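PDB 3UMV: deoxyribodipyrimidine photo-lyase from Oryza sativa Japonica Group, which uses light energy and an FAD cofactor to split UV-induced cyclobutane pyrimidine dimers in DNA back into separate pyrimidines, repairing the damage. Local coordinates for residues A[376-381]-A[396-401]; A[402-407]-A[456-461]; A[273-278]-A[390-395]. All coordinates share one frame; numbering follows the deposited sequence. Where two conformers were deposited one is given.

Contact 1: A[376-381]-A[396-401]; sequences PLWNAS and RMYWAK. With FAD (flavin-adenine dinucleotide), chain I.
Trp378 overlaps the pyrrole side of Trp399 with its own indole, the two five-membered rings nearly parallel (9° between planes) but slid apart until their centroids are 4.7 Å from each other and little true overlap remains. Between the two rings the closest approach is Trp378 CZ2 to Trp399 NE1, 3.3 Å. A hydrogen bond fixes this offset: Trp378 NE1 gives its N-H to Trp399 O at 2.9 Å and 167°, lying in the ring plane and on a lone pair of the carbonyl. Helices 376-388 and 393-405 meet here with their segment axes at 113°, and both tryptophans are predicted members of the electron-transfer chain of tryptophanyl radicals; Trp406, edge-to-face with Trp378, is the third. Trp399 also turns an edge to the C7M methyl of FAD, while its NE1 is hydrogen-bonded to Gln382 OE1. Ser381 OG, held 2.7 Å from Trp378 O by a hydrogen bond within the same helix, reaches the Trp399 edge at CD1, 3.5 Å away. On the neighbouring flank Leu377 lays CD2 over the face of Tyr398, 4.1 Å from its centroid, in a CH-pi contact, and Asp375 binds the phenol hydroxyl.

Contact 2: A[402-407]-A[456-461]; sequences KILEWT and GKIRYM. With URE (urea), chain K; EDO (1,2-ethanediol), chain F.
Tyr460 presents the edge of its phenol ring to Glu405, whose carboxylate is turned 75° from the ring plane, while Arg452 makes a cation-pi contact with the ring and Phe455 pairs with it edge-to-face. The indole of Trp406 has Lys402 O over one face, 3.2 Å above the plane and displaced toward the rim. A polar network links helix 393-405 to the loop before helix 463-469. Tyr460 OH donates to Glu405 OE1 at 2.7 Å, approaching from above the carboxylate plane, and the same oxygen accepts from O1 of an ethanediol at 2.8 Å. Lys402 NZ meets the other carboxylate oxygen, Glu405 OE2, at 2.7 Å on its syn lone pair, a salt bridge pairing the two side chains within the last helical turn. Trp406, the first residue to leave helical geometry, is a predicted member of the tryptophan electron-transfer chain. Lys402 folds back at its second and third torsions, the latter strained at 125°, so that NZ also reaches Met461 O, 2.9 Å away on a carbonyl lone pair; with the Tyr460 bond this fastens that turn to the loop. With Glu360 OE2 close to Glu405 OE1, the like charge may raise the proton affinity of the pair, which the lysine would partly offset. Farther along, Leu404 CD2 rests loosely on Ile458 CG2 at 4.4 Å, and helix 345-353 packs against that isoleucine.

Contact 3: A[273-278]-A[390-395]; sequences NDPTKP and KMHGFM. With URE (urea), chain J; FAD (flavin-adenine dinucleotide), chain I; EDO (1,2-ethanediol), chain C.
A backbone carbon, rather than a side-chain group, forms the lid on an imidazole: Pro275 CA stands 3.5 Å above the centroid of the His392 ring and only 5° off its normal, a CH-pi contact of almost central geometry. His392 holds CG anti to its backbone N (chi1 -178°), which sends the ring under the proline, and Pro275 CG leans out to CD2 of the same ring at 3.6 Å. That CG also touches Met395 CG, 3.7 Å away, so the pyrrolidine bridges histidine and methionine. Pro275 is held in a type I beta turn from Asp274 to Lys277, and Asp274 OD1 accepts from N and OG1 of Thr276, the former bond making an Asx turn. Asn273 O lies 3.5 Å from Phe394 CG, obliquely to the ring. Nearby, Lys390 NZ binds the FAD phosphate oxygen O2P at 2.8 Å, and Gly393 CA comes 3.4 Å from FAD O4'. An alanine here instead of His392 removes the imidazole and would probably cost the loop its CH-pi seat and its weak bond to Arg272 O, loosening it against the cofactor-binding segment. Since NE2 serves that carbonyl and ND1 is buried with no partner, the ring is probably neutral, its proton on NE2, and protonating ND1 would probably be unfavourable.

In the fold
All three contacts draw on helix 393-405 and the residues leading into it. Contact 1 lies in the middle, its centre about 10 Å from that of contact 3 and about 12 Å from that of contact 2, while the outer two centres are about 20 Å apart. Arg396 NE of contact 1 reaches Met391 O of contact 3 at 3.0 Å, and Lys401 NZ reaches Arg459 O of contact 2 at 2.7 Å, both probable hydrogen bonds. Contacts 1 and 3 touch FAD directly, one beside the flavin ring and the other at the phosphate. Contact 2 continues the predicted electron route outward, Trp406 CZ3 lying 3.7 Å from Trp378 CG.

Contact 1: A[376-381]-A[396-401]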
loop_
_atom_site.group_PDB
_atom_site.type_symbol
_atom_site.label_atom_id
_atom_site.label_comp_id
_atom_site.label_asym_id
_atom_site.label_seq_id
_atom_site.Cartn_x
_atom_site.Cartn_y
_atom_site.Cartn_z
ATOM N N PRO A 376 15.199 -6.825 24.419
ATOM C CA PRO A 376 13.779 -6.706 24.748
ATOM C C PRO A 376 13.073 -5.613 23.951
ATOM O O PRO A 376 11.871 -5.711 23.757
ATOM C CB PRO A 376 13.788 -6.357 26.239
ATOM C CG PRO A 376 15.101 -5.712 26.455
ATOM C CD PRO A 376 16.060 -6.416 25.543
ATOM N N LEU A 377 13.813 -4.600 23.519
ATOM C CA LEU A 377 13.262 -3.556 22.667
ATOM C C LEU A 377 12.893 -4.145 21.292
ATOM O O LEU A 377 11.807 -3.898 20.779
ATOM C CB LEU A 377 14.239 -2.395 22.529
ATOM C CG LEU A 377 13.763 -1.275 21.595
ATOM C CD1 LEU A 377 12.386 -0.735 22.020
ATOM C CD2 LEU A 377 14.791 -0.162 21.543
ATOM N N TRP A 378 13.780 -4.963 20.731
ATOM C CA TRP A 378 13.496 -5.602 19.452
ATOM C C TRP A 378 12.325 -6.561 19.592
ATOM O O TRP A 378 11.395 -6.548 18.788
ATOM C CB TRP A 378 14.724 -6.331 18.905
ATOM C CG TRP A 378 14.482 -6.732 17.480
ATOM C CD1 TRP A 378 14.788 -5.994 16.367
ATOM C CD2 TRP A 378 13.801 -7.910 17.013
ATOM N NE1 TRP A 378 14.369 -6.651 15.240
ATOM C CE2 TRP A 378 13.769 -7.835 15.598
ATOM C CE3 TRP A 378 13.239 -9.033 17.647
ATOM C CZ2 TRP A 378 13.171 -8.822 14.806
ATOM C CZ3 TRP A 378 12.664 -10.023 16.860
ATOM C CH2 TRP A 378 12.640 -9.911 15.449
ATOM N N ASN A 379 12.360 -7.387 20.635
ATOM C CA ASN A 379 11.256 -8.294 20.880
ATOM C C ASN A 379 9.919 -7.571 20.934
ATOM O O ASN A 379 8.932 -8.068 20.394
ATOM C CB ASN A 379 11.460 -9.069 22.191
ATOM C CG ASN A 379 12.612 -10.051 22.138
ATOM O OD1 ASN A 379 13.078 -10.512 23.185
ATOM N ND2 ASN A 379 13.081 -10.382 20.941
ATOM N N ALA A 380 9.887 -6.409 21.595
ATOM C CA ALA A 380 8.664 -5.615 21.712
ATOM C C ALA A 380 8.167 -5.160 20.342
ATOM O O ALA A 380 6.980 -5.219 20.063
ATOM C CB ALA A 380 8.886 -4.390 22.662
ATOM N N SER A 381 9.085 -4.716 19.492
ATOM C CA SER A 381 8.702 -4.253 18.163
ATOM C C SER A 381 8.133 -5.405 17.341
ATOM O O SER A 381 7.120 -5.252 16.664
ATOM C CB SER A 381 9.871 -3.566 17.448
ATOM O OG SER A 381 10.899 -4.468 17.081
ATOM N N ARG A 396 9.994 0.314 13.099
ATOM C CA ARG A 396 10.254 -0.478 11.881
ATOM C C ARG A 396 11.698 -0.355 11.389
ATOM O O ARG A 396 12.303 -1.355 10.941
ATOM C CB ARG A 396 9.266 -0.132 10.756
ATOM C CG ARG A 396 7.837 -0.490 11.085
ATOM C CD ARG A 396 6.951 -0.450 9.845
ATOM N NE ARG A 396 5.555 -0.226 10.212
ATOM C CZ ARG A 396 4.521 -0.588 9.466
ATOM N NH1 ARG A 396 4.725 -1.232 8.328
ATOM N NH2 ARG A 396 3.280 -0.326 9.869
ATOM N N MET A 397 12.263 0.852 11.501
ATOM C CA MET A 397 13.658 1.083 11.114
ATOM C C MET A 397 14.619 0.292 12.014
ATOM O O MET A 397 15.500 -0.414 11.523
ATOM C CB MET A 397 13.995 2.577 11.168
ATOM C CG MET A 397 13.175 3.408 10.214
ATOM S SD MET A 397 13.618 5.170 10.270
ATOM C CE MET A 397 12.658 5.692 11.667
ATOM N N TYR A 398 14.440 0.416 13.330
ATOM C CA TYR A 398 15.242 -0.313 14.307
ATOM C C TYR A 398 15.122 -1.824 14.087
ATOM O O TYR A 398 16.116 -2.534 13.989
ATOM C CB TYR A 398 14.772 0.045 15.717
ATOM C CG TYR A 398 15.547 -0.628 16.824
ATOM C CD1 TYR A 398 15.114 -1.823 17.389
ATOM C CD2 TYR A 398 16.725 -0.066 17.299
ATOM C CE1 TYR A 398 15.840 -2.432 18.425
ATOM C CE2 TYR A 398 17.448 -0.661 18.312
ATOM C CZ TYR A 398 17.014 -1.841 18.863
ATOM O OH TYR A 398 17.761 -2.411 19.869
ATOM N N TRP A 399 13.881 -2.280 13.966
ATOM C CA TRP A 399 13.544 -3.695 13.805
ATOM C C TRP A 399 14.259 -4.316 12.616
ATOM O O TRP A 399 14.902 -5.367 12.734
ATOM C CB TRP A 399 12.029 -3.805 13.650
ATOM C CG TRP A 399 11.504 -5.135 13.270
ATOM C CD1 TRP A 399 11.225 -6.181 14.103
ATOM C CD2 TRP A 399 11.105 -5.546 11.961
ATOM N NE1 TRP A 399 10.709 -7.233 13.381
ATOM C CE2 TRP A 399 10.632 -6.870 12.064
ATOM C CE3 TRP A 399 11.114 -4.928 10.708
ATOM C CZ2 TRP A 399 10.178 -7.586 10.959
ATOM C CZ3 TRP A 399 10.666 -5.640 9.619
ATOM C CH2 TRP A 399 10.196 -6.947 9.747
ATOM N N ALA A 400 14.192 -3.670 11.468
ATOM C CA ALA A 400 14.802 -4.248 10.283
ATOM C C ALA A 400 16.331 -4.194 10.327
ATOM O O ALA A 400 17.008 -5.090 9.824
ATOM C CB ALA A 400 14.263 -3.572 9.006
ATOM N N LYS A 401 16.875 -3.132 10.910
ATOM C CA LYS A 401 18.318 -3.022 11.045
ATOM C C LYS A 401 18.923 -4.079 11.967
ATOM O O LYS A 401 20.040 -4.565 11.720
ATOM C CB LYS A 401 18.709 -1.621 11.489
ATOM C CG LYS A 401 18.510 -0.605 10.381
ATOM C CD LYS A 401 19.083 0.746 10.742
ATOM C CE LYS A 401 18.838 1.742 9.587
ATOM N NZ LYS A 401 19.701 1.451 8.414
HETATM P PA FAD I . 2.189 8.270 9.479
HETATM O O1A FAD I . 3.436 8.734 10.167
HETATM O O2A FAD I . 0.922 8.899 9.990
HETATM O O5B FAD I . 2.366 8.519 7.908
HETATM C C5B FAD I . 1.275 8.835 7.072
HETATM C C4B FAD I . 1.450 8.158 5.709
HETATM O O4B FAD I . 2.659 8.545 5.074
HETATM C C3B FAD I . 1.552 6.650 5.836
HETATM O O3B FAD I . 0.282 6.050 5.919
HETATM C C2B FAD I . 2.246 6.296 4.554
HETATM O O2B FAD I . 1.326 6.374 3.481
HETATM C C1B FAD I . 3.214 7.440 4.395
HETATM N N9A FAD I . 4.531 7.099 4.958
HETATM C C8A FAD I . 4.999 7.358 6.219
HETATM N N7A FAD I . 6.262 6.877 6.296
HETATM C C5A FAD I . 6.594 6.303 5.106
HETATM C C6A FAD I . 7.736 5.663 4.610
HETATM N N6A FAD I . 8.865 5.585 5.315
HETATM N N1A FAD I . 7.750 5.188 3.317
HETATM C C2A FAD I . 6.645 5.352 2.514
HETATM N N3A FAD I . 5.520 5.978 3.003
HETATM C C4A FAD I . 5.506 6.452 4.268
HETATM N N1 FAD I . 4.626 1.318 5.019
HETATM C C2 FAD I . 3.528 0.696 4.499
HETATM O O2 FAD I . 2.605 1.406 4.101
HETATM N N3 FAD I . 3.481 -0.685 4.405
HETATM C C4 FAD I . 4.538 -1.456 4.854
HETATM O O4 FAD I . 4.490 -2.688 4.774
HETATM C C4X FAD I . 5.655 -0.812 5.371
HETATM N N5 FAD I . 6.733 -1.522 5.846
HETATM C C5X FAD I . 7.843 -0.864 6.338
HETATM C C6 FAD I . 8.950 -1.596 6.789
HETATM C C7 FAD I . 10.073 -0.932 7.293
HETATM C C7M FAD I . 11.255 -1.743 7.758
HETATM C C8 FAD I . 10.074 0.464 7.350
HETATM C C8M FAD I . 11.247 1.232 7.883
HETATM C C9 FAD I . 8.970 1.175 6.912
HETATM C C9A FAD I . 7.863 0.518 6.407
HETATM N N10 FAD I . 6.766 1.236 5.977
HETATM C C10 FAD I . 5.686 0.564 5.458
HETATM C "C1'" FAD I . 6.728 2.757 6.032
HETATM C "C2'" FAD I . 6.136 3.334 7.356
HETATM O "O2'" FAD I . 6.682 2.756 8.548
HETATM C "C3'" FAD I . 4.602 3.236 7.452
HETATM O "O3'" FAD I . 4.033 3.752 6.278
HETATM C "C4'" FAD I . 4.019 3.997 8.644
HETATM O "O4'" FAD I . 4.570 3.495 9.847
HETATM C "C5'" FAD I . 2.500 3.837 8.613
HETATM O "O5'" FAD I . 1.836 4.257 9.781
HETATM P P FAD I . 0.935 5.584 9.735
HETATM O O1P FAD I . -0.041 5.532 8.576
HETATM O O2P FAD I . 0.251 5.765 11.065
HETATM O O3P FAD I . 2.137 6.644 9.551
#

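Contact 2: A[402-407]-A[456-461]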
loop_
_atom_site.group_PDB
_atom_site.type_symbol
_atom_site.label_atom_id
_atom_site.label_comp_id
_atom_site.label_asym_id
_atom_site.label_seq_id
_atom_site.Cartn_x
_atom_site.Cartn_y
_atom_site.Cartn_z
ATOM N N LYS A 402 18.211 -4.440 13.031
ATOM C CA LYS A 402 18.688 -5.540 13.879
ATOM C C LYS A 402 18.691 -6.872 13.128
ATOM O O LYS A 402 19.537 -7.734 13.366
ATOM C CB LYS A 402 17.862 -5.663 15.154
ATOM C CG LYS A 402 18.009 -4.494 16.110
ATOM C CD LYS A 402 19.444 -4.365 16.593
ATOM C CE LYS A 402 19.974 -2.978 16.309
ATOM N NZ LYS A 402 21.249 -2.677 17.043
ATOM N N ILE A 403 17.749 -7.052 12.205
ATOM C CA ILE A 403 17.728 -8.287 11.435
ATOM C C ILE A 403 18.996 -8.393 10.587
ATOM O O ILE A 403 19.606 -9.460 10.508
ATOM C CB ILE A 403 16.462 -8.383 10.579
ATOM C CG1 ILE A 403 15.233 -8.391 11.474
ATOM C CG2 ILE A 403 16.481 -9.640 9.723
ATOM C CD1 ILE A 403 13.912 -8.406 10.722
ATOM N N LEU A 404 19.420 -7.276 9.998
ATOM C CA LEU A 404 20.719 -7.218 9.316
ATOM C C LEU A 404 21.863 -7.588 10.263
ATOM O O LEU A 404 22.789 -8.347 9.912
ATOM C CB LEU A 404 20.959 -5.817 8.752
ATOM C CG LEU A 404 22.359 -5.562 8.190
ATOM C CD1 LEU A 404 22.645 -6.505 7.018
ATOM C CD2 LEU A 404 22.501 -4.103 7.760
ATOM N N GLU A 405 21.794 -7.066 11.482
ATOM C CA GLU A 405 22.872 -7.280 12.444
ATOM C C GLU A 405 22.951 -8.713 12.973
ATOM O O GLU A 405 24.002 -9.150 13.411
ATOM C CB GLU A 405 22.686 -6.327 13.616
ATOM C CG GLU A 405 23.921 -6.141 14.469
ATOM C CD GLU A 405 23.739 -5.055 15.506
ATOM O OE1 GLU A 405 24.724 -4.721 16.183
ATOM O OE2 GLU A 405 22.621 -4.515 15.631
ATOM N N TRP A 406 21.837 -9.433 12.941
ATOM C CA TRP A 406 21.768 -10.748 13.559
ATOM C C TRP A 406 21.498 -11.862 12.552
ATOM O O TRP A 406 20.986 -12.912 12.915
ATOM C CB TRP A 406 20.665 -10.783 14.627
ATOM C CG TRP A 406 20.837 -9.766 15.704
ATOM C CD1 TRP A 406 22.008 -9.209 16.140
ATOM C CD2 TRP A 406 19.794 -9.161 16.467
ATOM N NE1 TRP A 406 21.749 -8.299 17.148
ATOM C CE2 TRP A 406 20.395 -8.254 17.359
ATOM C CE3 TRP A 406 18.401 -9.296 16.478
ATOM C CZ2 TRP A 406 19.648 -7.485 18.254
ATOM C CZ3 TRP A 406 17.662 -8.540 17.384
ATOM C CH2 TRP A 406 18.288 -7.644 18.246
ATOM N N THR A 407 21.810 -11.636 11.283
ATOM C CA THR A 407 21.699 -12.728 10.326
ATOM C C THR A 407 22.975 -12.866 9.516
ATOM O O THR A 407 23.838 -11.987 9.541
ATOM C CB THR A 407 20.460 -12.603 9.411
ATOM O OG1 THR A 407 20.510 -11.365 8.694
ATOM C CG2 THR A 407 19.179 -12.658 10.238
ATOM N N GLY A 456 28.908 -2.028 7.407
ATOM C CA GLY A 456 29.668 -1.147 6.542
ATOM C C GLY A 456 29.188 0.285 6.733
ATOM O O GLY A 456 29.026 0.744 7.869
ATOM N N LYS A 457 28.944 0.981 5.625
ATOM C CA LYS A 457 28.429 2.353 5.673
ATOM C C LYS A 457 26.900 2.464 5.749
ATOM O O LYS A 457 26.349 3.560 5.721
ATOM C CB LYS A 457 28.971 3.156 4.493
ATOM C CG LYS A 457 30.487 3.149 4.443
ATOM C CD LYS A 457 31.022 3.942 3.270
ATOM C CE LYS A 457 32.514 3.707 3.122
ATOM N NZ LYS A 457 33.091 4.474 1.980
ATOM N N ILE A 458 26.208 1.335 5.834
ATOM C CA ILE A 458 24.756 1.377 5.973
ATOM C C ILE A 458 24.472 1.982 7.346
ATOM O O ILE A 458 25.140 1.641 8.312
ATOM C CB ILE A 458 24.147 -0.037 5.918
ATOM C CG1 ILE A 458 24.481 -0.699 4.575
ATOM C CG2 ILE A 458 22.639 0.025 6.150
ATOM C CD1 ILE A 458 24.055 0.130 3.361
ATOM N N ARG A 459 23.477 2.866 7.426
ATOM C CA ARG A 459 23.113 3.520 8.687
ATOM C C ARG A 459 22.852 2.529 9.833
ATOM O O ARG A 459 22.111 1.543 9.673
ATOM C CB ARG A 459 21.898 4.436 8.478
ATOM C CG ARG A 459 21.512 5.238 9.733
ATOM C CD ARG A 459 20.106 5.839 9.625
ATOM N NE ARG A 459 19.964 6.741 8.482
ATOM C CZ ARG A 459 19.403 7.944 8.544
ATOM N NH1 ARG A 459 18.932 8.392 9.704
ATOM N NH2 ARG A 459 19.315 8.703 7.448
ATOM N N TYR A 460 23.457 2.805 10.991
ATOM C CA TYR A 460 23.360 1.943 12.165
ATOM C C TYR A 460 22.416 2.579 13.183
ATOM O O TYR A 460 22.342 3.799 13.280
ATOM C CB TYR A 460 24.746 1.749 12.797
ATOM C CG TYR A 460 24.783 0.714 13.904
ATOM C CD1 TYR A 460 25.035 1.086 15.215
ATOM C CD2 TYR A 460 24.575 -0.627 13.633
ATOM C CE1 TYR A 460 25.078 0.145 16.230
ATOM C CE2 TYR A 460 24.607 -1.581 14.645
ATOM C CZ TYR A 460 24.858 -1.186 15.938
ATOM O OH TYR A 460 24.895 -2.119 16.956
ATOM N N MET A 461 21.685 1.749 13.918
ATOM C CA MET A 461 20.867 2.215 15.032
ATOM C C MET A 461 21.069 1.221 16.162
ATOM O O MET A 461 21.295 0.034 15.915
ATOM C CB MET A 461 19.388 2.265 14.648
ATOM C CG MET A 461 18.999 3.321 13.596
ATOM S SD MET A 461 17.269 3.117 13.061
ATOM C CE MET A 461 16.384 3.850 14.442
HETATM C C URE K . 27.005 3.941 10.793
HETATM O O URE K . 27.166 2.996 10.014
HETATM N N1 URE K . 25.814 4.462 11.008
HETATM N N2 URE K . 28.038 4.434 11.431
HETATM C C1 EDO F . 28.008 -4.706 15.040
HETATM O O1 EDO F . 27.128 -5.750 15.217
HETATM C C2 EDO F . 27.825 -3.833 14.008
HETATM O O2 EDO F . 28.661 -2.752 13.874
#

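Contact 3: A[273-278]-A[390-395]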
loop_
_atom_site.group_PDB
_atom_site.type_symbol
_atom_site.label_atom_id
_atom_site.label_comp_id
_atom_site.label_asym_id
_atom_site.label_seq_id
_atom_site.Cartn_x
_atom_site.Cartn_y
_atom_site.Cartn_z
ATOM N N ASN A 273 8.089 10.250 15.878
ATOM C CA ASN A 273 9.231 9.368 16.104
ATOM C C ASN A 273 9.261 8.722 17.488
ATOM O O ASN A 273 10.234 8.047 17.838
ATOM C CB ASN A 273 10.541 10.108 15.827
ATOM C CG ASN A 273 10.702 10.470 14.362
ATOM O OD1 ASN A 273 10.617 9.607 13.488
ATOM N ND2 ASN A 273 10.909 11.754 14.085
ATOM N N ASP A 274 8.194 8.913 18.263
ATOM C CA ASP A 274 8.146 8.438 19.645
ATOM C C ASP A 274 7.190 7.247 19.807
ATOM O O ASP A 274 5.973 7.423 19.827
ATOM C CB ASP A 274 7.704 9.590 20.555
ATOM C CG ASP A 274 7.776 9.238 22.023
ATOM O OD1 ASP A 274 7.929 8.044 22.367
ATOM O OD2 ASP A 274 7.668 10.170 22.848
ATOM N N PRO A 275 7.734 6.024 19.915
ATOM C CA PRO A 275 6.848 4.853 19.949
ATOM C C PRO A 275 5.955 4.761 21.179
ATOM O O PRO A 275 5.032 3.945 21.190
ATOM C CB PRO A 275 7.827 3.675 19.900
ATOM C CG PRO A 275 9.035 4.249 19.211
ATOM C CD PRO A 275 9.144 5.643 19.744
ATOM N N THR A 276 6.218 5.587 22.189
ATOM C CA THR A 276 5.371 5.624 23.375
ATOM C C THR A 276 4.184 6.564 23.177
ATOM O O THR A 276 3.406 6.792 24.108
ATOM C CB THR A 276 6.146 6.054 24.645
ATOM O OG1 THR A 276 6.539 7.427 24.537
ATOM C CG2 THR A 276 7.380 5.182 24.853
ATOM N N LYS A 277 4.059 7.120 21.973
ATOM C CA LYS A 277 2.894 7.925 21.599
ATOM C C LYS A 277 2.213 7.298 20.391
ATOM O O LYS A 277 2.259 7.841 19.287
ATOM C CB LYS A 277 3.307 9.367 21.315
ATOM C CG LYS A 277 3.924 10.031 22.533
ATOM C CD LYS A 277 4.374 11.453 22.274
ATOM C CE LYS A 277 5.124 11.992 23.496
ATOM N NZ LYS A 277 5.398 13.454 23.400
ATOM N N PRO A 278 1.599 6.125 20.597
ATOM C CA PRO A 278 1.003 5.359 19.497
ATOM C C PRO A 278 -0.063 6.153 18.743
ATOM O O PRO A 278 -0.226 5.960 17.540
ATOM C CB PRO A 278 0.387 4.140 20.200
ATOM C CG PRO A 278 0.354 4.479 21.670
ATOM C CD PRO A 278 1.462 5.450 21.900
ATOM N N LYS A 390 0.432 -3.491 13.334
ATOM C CA LYS A 390 0.991 -2.253 12.813
ATOM C C LYS A 390 2.099 -1.814 13.760
ATOM O O LYS A 390 1.833 -1.286 14.837
ATOM C CB LYS A 390 -0.098 -1.177 12.679
ATOM C CG LYS A 390 0.364 0.128 12.027
ATOM C CD LYS A 390 -0.795 1.124 11.857
ATOM C CE LYS A 390 -0.330 2.474 11.313
ATOM N NZ LYS A 390 0.497 3.262 12.310
ATOM N N MET A 391 3.339 -2.078 13.372
ATOM C CA MET A 391 4.483 -1.723 14.210
ATOM C C MET A 391 4.721 -0.234 14.067
ATOM O O MET A 391 4.548 0.314 12.984
ATOM C CB MET A 391 5.732 -2.471 13.767
ATOM C CG MET A 391 6.945 -2.214 14.650
ATOM S SD MET A 391 8.480 -2.889 13.972
ATOM C CE MET A 391 7.979 -4.569 13.604
ATOM N N HIS A 392 5.104 0.423 15.160
ATOM C CA HIS A 392 5.347 1.847 15.123
ATOM C C HIS A 392 6.423 2.202 14.098
ATOM O O HIS A 392 7.474 1.547 14.030
ATOM C CB HIS A 392 5.757 2.361 16.504
ATOM C CG HIS A 392 5.968 3.835 16.532
ATOM N ND1 HIS A 392 4.977 4.715 16.910
ATOM C CD2 HIS A 392 7.042 4.591 16.206
ATOM C CE1 HIS A 392 5.430 5.951 16.814
ATOM N NE2 HIS A 392 6.684 5.904 16.403
ATOM N N GLY A 393 6.162 3.242 13.311
ATOM C CA GLY A 393 7.020 3.602 12.192
ATOM C C GLY A 393 8.486 3.769 12.547
ATOM O O GLY A 393 9.378 3.360 11.791
ATOM N N PHE A 394 8.758 4.380 13.692
ATOM C CA PHE A 394 10.146 4.537 14.096
ATOM C C PHE A 394 10.737 3.155 14.416
ATOM O O PHE A 394 11.859 2.848 14.033
ATOM C CB PHE A 394 10.291 5.468 15.298
ATOM C CG PHE A 394 11.720 5.695 15.689
ATOM C CD1 PHE A 394 12.447 6.733 15.123
ATOM C CD2 PHE A 394 12.352 4.846 16.580
ATOM C CE1 PHE A 394 13.768 6.938 15.470
ATOM C CE2 PHE A 394 13.677 5.047 16.926
ATOM C CZ PHE A 394 14.381 6.093 16.369
ATOM N N MET A 395 9.962 2.321 15.102
ATOM C CA MET A 395 10.446 0.980 15.455
ATOM C C MET A 395 10.698 0.086 14.215
ATOM O O MET A 395 11.543 -0.798 14.278
ATOM C CB MET A 395 9.534 0.266 16.470
ATOM C CG MET A 395 9.608 0.829 17.905
ATOM S SD MET A 395 11.271 1.249 18.456
ATOM C CE MET A 395 12.072 -0.345 18.353
HETATM C C URE J . 1.351 2.263 16.073
HETATM O O URE J . 1.946 1.191 16.187
HETATM N N1 URE J . 1.463 3.192 16.996
HETATM N N2 URE J . 0.476 2.416 15.111
HETATM P PA FAD I . 2.189 8.270 9.479
HETATM O O1A FAD I . 3.436 8.734 10.167
HETATM O O2A FAD I . 0.922 8.899 9.990
HETATM O O5B FAD I . 2.366 8.519 7.908
HETATM C C5B FAD I . 1.275 8.835 7.072
HETATM C C4B FAD I . 1.450 8.158 5.709
HETATM O O4B FAD I . 2.659 8.545 5.074
HETATM C C3B FAD I . 1.552 6.650 5.836
HETATM O O3B FAD I . 0.282 6.050 5.919
HETATM C C2B FAD I . 2.246 6.296 4.554
HETATM O O2B FAD I . 1.326 6.374 3.481
HETATM C C1B FAD I . 3.214 7.440 4.395
HETATM N N9A FAD I . 4.531 7.099 4.958
HETATM C C8A FAD I . 4.999 7.358 6.219
HETATM N N7A FAD I . 6.262 6.877 6.296
HETATM C C5A FAD I . 6.594 6.303 5.106
HETATM C C6A FAD I . 7.736 5.663 4.610
HETATM N N6A FAD I . 8.865 5.585 5.315
HETATM N N1A FAD I . 7.750 5.188 3.317
HETATM C C2A FAD I . 6.645 5.352 2.514
HETATM N N3A FAD I . 5.520 5.978 3.003
HETATM C C4A FAD I . 5.506 6.452 4.268
HETATM N N1 FAD I . 4.626 1.318 5.019
HETATM C C2 FAD I . 3.528 0.696 4.499
HETATM O O2 FAD I . 2.605 1.406 4.101
HETATM N N3 FAD I . 3.481 -0.685 4.405
HETATM C C4 FAD I . 4.538 -1.456 4.854
HETATM O O4 FAD I . 4.490 -2.688 4.774
HETATM C C4X FAD I . 5.655 -0.812 5.371
HETATM N N5 FAD I . 6.733 -1.522 5.846
HETATM C C5X FAD I . 7.843 -0.864 6.338
HETATM C C6 FAD I . 8.950 -1.596 6.789
HETATM C C7 FAD I . 10.073 -0.932 7.293
HETATM C C7M FAD I . 11.255 -1.743 7.758
HETATM C C8 FAD I . 10.074 0.464 7.350
HETATM C C8M FAD I . 11.247 1.232 7.883
HETATM C C9 FAD I . 8.970 1.175 6.912
HETATM C C9A FAD I . 7.863 0.518 6.407
HETATM N N10 FAD I . 6.766 1.236 5.977
HETATM C C10 FAD I . 5.686 0.564 5.458
HETATM C "C1'" FAD I . 6.728 2.757 6.032
HETATM C "C2'" FAD I . 6.136 3.334 7.356
HETATM O "O2'" FAD I . 6.682 2.756 8.548
HETATM C "C3'" FAD I . 4.602 3.236 7.452
HETATM O "O3'" FAD I . 4.033 3.752 6.278
HETATM C "C4'" FAD I . 4.019 3.997 8.644
HETATM O "O4'" FAD I . 4.570 3.495 9.847
HETATM C "C5'" FAD I . 2.500 3.837 8.613
HETATM O "O5'" FAD I . 1.836 4.257 9.781
HETATM P P FAD I . 0.935 5.584 9.735
HETATM O O1P FAD I . -0.041 5.532 8.576
HETATM O O2P FAD I . 0.251 5.765 11.065
HETATM O O3P FAD I . 2.137 6.644 9.551
HETATM C C1 EDO C . -3.065 2.332 15.427
HETATM O O1 EDO C . -1.876 1.645 15.531
HETATM C C2 EDO C . -3.159 3.294 14.461
HETATM O O2 EDO C . -1.993 3.910 14.069
#